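Local coordinates for gene 2 protein (Enterobacteria phage Sf6, PDB 5C12) that forms the nuclease domain of the phage's large terminase subunit, which probably cuts DNA by two-metal-ion catalysis during viral packaging, at residues H100-G105 with T128-S133. The protein carries 1 engineered substitution. Residues are numbered along the deposited sequence; the frame is centred on the assembly and turned at random.
Sequences HYLWDG and TMFKGS. With MG (magnesium ion), chain B.
The carbonyl oxygen of Y101 is gripped twice: the T128 amide donates to it, N to O 2.9 Å, and so does a water 3.0 Å from Y101 O, which also pairs with T128 OG1. T128 O in turn takes the W103 amide and lies 3.1 Å from L102 CA. Two residues further along each strand the pattern repeats, with F130 N 2.8 Å from W103 O. F130 O then receives the G105 amide in a nearly straight bond of 170°, while the CA of D104 makes a weaker C-H contact with the same oxygen, which completes the ladder of a parallel pair. On one face of the sheet, L102 and T128 lie side by side, while F130 continues toward M255 and M256 of helix 249-256. On the other, W103 CG stands between the backbone N and the carbonyl carbon (chi1 83°), which lays the indole across M129: M129 CA sits over the six-membered ring, 3.9 Å from its centroid, and the bend at chi3 brings CE to 3.4 Å from W103 CZ2. The indole N-H, NE1, is hydrogen-bonded to G109 O.

Strands 100-104 and 126-130, joined through helix 113-119, form a beta-alpha-beta unit at one side of the nuclease sheet, and the active site is reached where strand 100-104 ends. D104 binds a magnesium ion through OD2 at 2.0 Å; its CG, trans to the backbone N (chi1 177°), carries the carboxylate there. Its other oxygen, OD1, accepts the D106 amide and a water that in turn receives the G132 N-H, a pairing that probably steadies the carboxylate's rotation. A further water joins G105 O to K131 NZ, whose ammonium also forms a salt bridge with D106.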
ATOM      1  N   HIS A 100      -3.588  13.090  -2.578  1.00 13.50           N
ATOM      2  CA  HIS A 100      -4.491  12.006  -2.930  1.00 12.55           C
ATOM      3  C   HIS A 100      -4.664  11.091  -1.744  1.00 12.83           C
ATOM      4  O   HIS A 100      -3.693  10.708  -1.104  1.00 13.54           O
ATOM      5  CB  HIS A 100      -3.920  11.210  -4.100  1.00 13.21           C
ATOM      6  CG  HIS A 100      -3.563  12.046  -5.280  1.00 13.99           C
ATOM      7  ND1 HIS A 100      -4.508  12.589  -6.121  1.00 24.27           N
ATOM      8  CD2 HIS A 100      -2.360  12.433  -5.768  1.00 20.85           C
ATOM      9  CE1 HIS A 100      -3.902  13.273  -7.075  1.00 23.65           C
ATOM     10  NE2 HIS A 100      -2.598  13.190  -6.888  1.00 27.54           N
ATOM     11  N   TYR A 101      -5.894  10.694  -1.483  1.00 11.80           N
ATOM     12  CA  TYR A 101      -6.237   9.766  -0.420  1.00 10.41           C
ATOM     13  C   TYR A 101      -7.044   8.637  -1.021  1.00 10.21           C
ATOM     14  O   TYR A 101      -7.977   8.892  -1.795  1.00 13.50           O
ATOM     15  CB  TYR A 101      -7.086  10.469   0.606  1.00 14.07           C
ATOM     16  CG  TYR A 101      -7.696   9.627   1.679  1.00 10.58           C
ATOM     17  CD1 TYR A 101      -8.983   9.156   1.569  1.00 11.81           C
ATOM     18  CD2 TYR A 101      -7.009   9.373   2.870  1.00 12.93           C
ATOM     19  CE1 TYR A 101      -9.563   8.420   2.562  1.00 10.55           C
ATOM     20  CE2 TYR A 101      -7.584   8.641   3.876  1.00 11.59           C
ATOM     21  CZ  TYR A 101      -8.870   8.161   3.717  1.00 10.51           C
ATOM     22  OH  TYR A 101      -9.507   7.453   4.708  1.00 13.05           O
ATOM     23  N   LEU A 102      -6.691   7.411  -0.661  1.00 10.09           N
ATOM     24  CA  LEU A 102      -7.449   6.227  -1.040  1.00  8.62           C
ATOM     25  C   LEU A 102      -7.903   5.478   0.192  1.00 10.02           C
ATOM     26  O   LEU A 102      -7.288   5.584   1.262  1.00 11.07           O
ATOM     27  CB  LEU A 102      -6.623   5.295  -1.921  1.00  9.53           C
ATOM     28  CG  LEU A 102      -6.022   5.913  -3.185  1.00 12.00           C
ATOM     29  CD1 LEU A 102      -4.612   6.401  -2.885  1.00 12.55           C
ATOM     30  CD2 LEU A 102      -5.992   4.900  -4.323  1.00 14.40           C
ATOM     31  N   TRP A 103      -8.986   4.715   0.067  1.00 10.62           N
ATOM     32  CA  TRP A 103      -9.359   3.815   1.136  1.00 10.88           C
ATOM     33  C   TRP A 103     -10.006   2.578   0.562  1.00 11.56           C
ATOM     34  O   TRP A 103     -10.556   2.619  -0.543  1.00 12.50           O
ATOM     35  CB  TRP A 103     -10.292   4.501   2.144  1.00 11.71           C
ATOM     36  CG  TRP A 103     -11.740   4.509   1.742  1.00 11.28           C
ATOM     37  CD1 TRP A 103     -12.708   3.660   2.184  1.00 13.81           C
ATOM     38  CD2 TRP A 103     -12.386   5.416   0.832  1.00 12.88           C
ATOM     39  NE1 TRP A 103     -13.914   3.966   1.594  1.00 14.41           N
ATOM     40  CE2 TRP A 103     -13.735   5.033   0.755  1.00 14.17           C
ATOM     41  CE3 TRP A 103     -11.941   6.486   0.057  1.00 13.65           C
ATOM     42  CZ2 TRP A 103     -14.653   5.702  -0.050  1.00 14.44           C
ATOM     43  CZ3 TRP A 103     -12.839   7.130  -0.761  1.00 15.81           C
ATOM     44  CH2 TRP A 103     -14.186   6.747  -0.798  1.00 13.19           C
ATOM     45  N   ASP A 104      -9.950   1.485   1.310  1.00  9.91           N
ATOM     46  CA  ASP A 104     -10.518   0.223   0.879  1.00 11.66           C
ATOM     47  C   ASP A 104     -12.027   0.261   1.027  1.00 12.45           C
ATOM     48  O   ASP A 104     -12.562   0.357   2.126  1.00 13.94           O
ATOM     49  CB  ASP A 104      -9.923  -0.927   1.692  1.00 13.29           C
ATOM     50  CG  ASP A 104     -10.515  -2.273   1.355  1.00 15.11           C
ATOM     51  OD1 ASP A 104     -11.225  -2.415   0.339  1.00 14.77           O
ATOM     52  OD2 ASP A 104     -10.276  -3.218   2.132  1.00 15.97           O
ATOM     53  N   GLY A 105     -12.710   0.209  -0.113  1.00 13.31           N
ATOM     54  CA  GLY A 105     -14.156   0.208  -0.123  1.00 14.36           C
ATOM     55  C   GLY A 105     -14.770  -1.111  -0.526  1.00 16.74           C
ATOM     56  O   GLY A 105     -15.988  -1.177  -0.775  1.00 20.74           O
ATOM     57  N   THR A 128     -10.317   8.617  -3.450  1.00 13.85           N
ATOM     58  CA  THR A 128     -10.538   7.508  -4.376  1.00 11.56           C
ATOM     59  C   THR A 128     -10.841   6.232  -3.619  1.00 14.82           C
ATOM     60  O   THR A 128     -10.090   5.870  -2.691  1.00 12.87           O
ATOM     61  CB  THR A 128      -9.305   7.303  -5.267  1.00 14.23           C
ATOM     62  OG1 THR A 128      -9.109   8.477  -6.055  1.00 18.03           O
ATOM     63  CG2 THR A 128      -9.479   6.087  -6.162  1.00 17.20           C
ATOM     64  N   MET A 129     -11.939   5.564  -3.971  1.00 13.09           N
ATOM     65  CA  MET A 129     -12.272   4.307  -3.330  1.00 11.58           C
ATOM     66  C   MET A 129     -11.491   3.236  -4.060  1.00 16.22           C
ATOM     67  O   MET A 129     -11.577   3.116  -5.274  1.00 19.67           O
ATOM     68  CB  MET A 129     -13.774   4.002  -3.396  1.00 16.04           C
ATOM     69  CG  MET A 129     -14.078   2.571  -2.927  1.00 17.19           C
ATOM     70  SD  MET A 129     -15.831   2.152  -2.955  1.00 24.41           S
ATOM     71  CE  MET A 129     -16.231   3.216  -1.668  1.00 15.51           C
ATOM     72  N   PHE A 130     -10.736   2.454  -3.310  1.00 12.50           N
ATOM     73  CA  PHE A 130      -9.981   1.339  -3.853  1.00 13.48           C
ATOM     74  C   PHE A 130     -10.745   0.060  -3.634  1.00 13.26           C
ATOM     75  O   PHE A 130     -11.191  -0.208  -2.518  1.00 14.46           O
ATOM     76  CB  PHE A 130      -8.634   1.271  -3.132  1.00 12.77           C
ATOM     77  CG  PHE A 130      -7.703   0.196  -3.641  1.00 11.16           C
ATOM     78  CD1 PHE A 130      -7.815  -1.102  -3.195  1.00 11.54           C
ATOM     79  CD2 PHE A 130      -6.718   0.521  -4.555  1.00 14.94           C
ATOM     80  CE1 PHE A 130      -6.927  -2.068  -3.643  1.00 14.26           C
ATOM     81  CE2 PHE A 130      -5.842  -0.451  -5.019  1.00 13.75           C
ATOM     82  CZ  PHE A 130      -5.982  -1.730  -4.578  1.00 11.09           C
ATOM     83  N   LYS A 131     -10.918  -0.718  -4.704  1.00 14.91           N
ATOM     84  CA  LYS A 131     -11.560  -2.022  -4.628  1.00 15.34           C
ATOM     85  C   LYS A 131     -10.627  -3.050  -5.250  1.00 15.11           C
ATOM     86  O   LYS A 131     -10.520  -3.154  -6.474  1.00 15.78           O
ATOM     87  CB  LYS A 131     -12.906  -2.015  -5.349  1.00 17.92           C
ATOM     88  CG  LYS A 131     -13.974  -1.107  -4.686  1.00 21.76           C
ATOM     89  CD  LYS A 131     -15.242  -0.990  -5.527  1.00 28.09           C
ATOM     90  CE  LYS A 131     -15.900  -2.335  -5.764  1.00 37.75           C
ATOM     91  NZ  LYS A 131     -16.386  -2.946  -4.501  1.00 50.33           N
ATOM     92  N   GLY A 132      -9.987  -3.810  -4.375  1.00 14.81           N
ATOM     93  CA  GLY A 132      -8.939  -4.736  -4.742  1.00 13.00           C
ATOM     94  C   GLY A 132      -9.422  -5.839  -5.662  1.00 14.01           C
ATOM     95  O   GLY A 132      -8.616  -6.435  -6.377  1.00 13.12           O
ATOM     96  N   SER A 133     -10.720  -6.125  -5.612  1.00 16.12           N
ATOM     97  CA  SER A 133     -11.307  -7.197  -6.401  1.00 14.31           C
ATOM     98  C   SER A 133     -11.569  -6.797  -7.843  1.00 15.35           C
ATOM     99  O   SER A 133     -11.858  -7.657  -8.673  1.00 18.66           O
ATOM    100  CB  SER A 133     -12.611  -7.669  -5.775  1.00 20.00           C
ATOM    101  OG  SER A 133     -13.551  -6.615  -5.727  1.00 24.73           O
TER
HETATM  102 MG    MG B 800      -9.308  -4.061   3.696  0.96 45.48          MG
HETATM  103  O   HOH W   1      -7.343   9.913  -4.535  1.00 15.87           O
HETATM  104  O   HOH W   2      -9.848  -3.657  -1.562  1.00 21.41           O
HETATM  105  O   HOH W   3     -17.773  -1.651  -2.414  1.00 43.69           O
HETATM  106  O   HOH W   4      -7.752  -4.212   2.595  1.00 21.59           O
HETATM  107  O   HOH W   5      -8.988  -4.662   5.239  1.00 19.60           O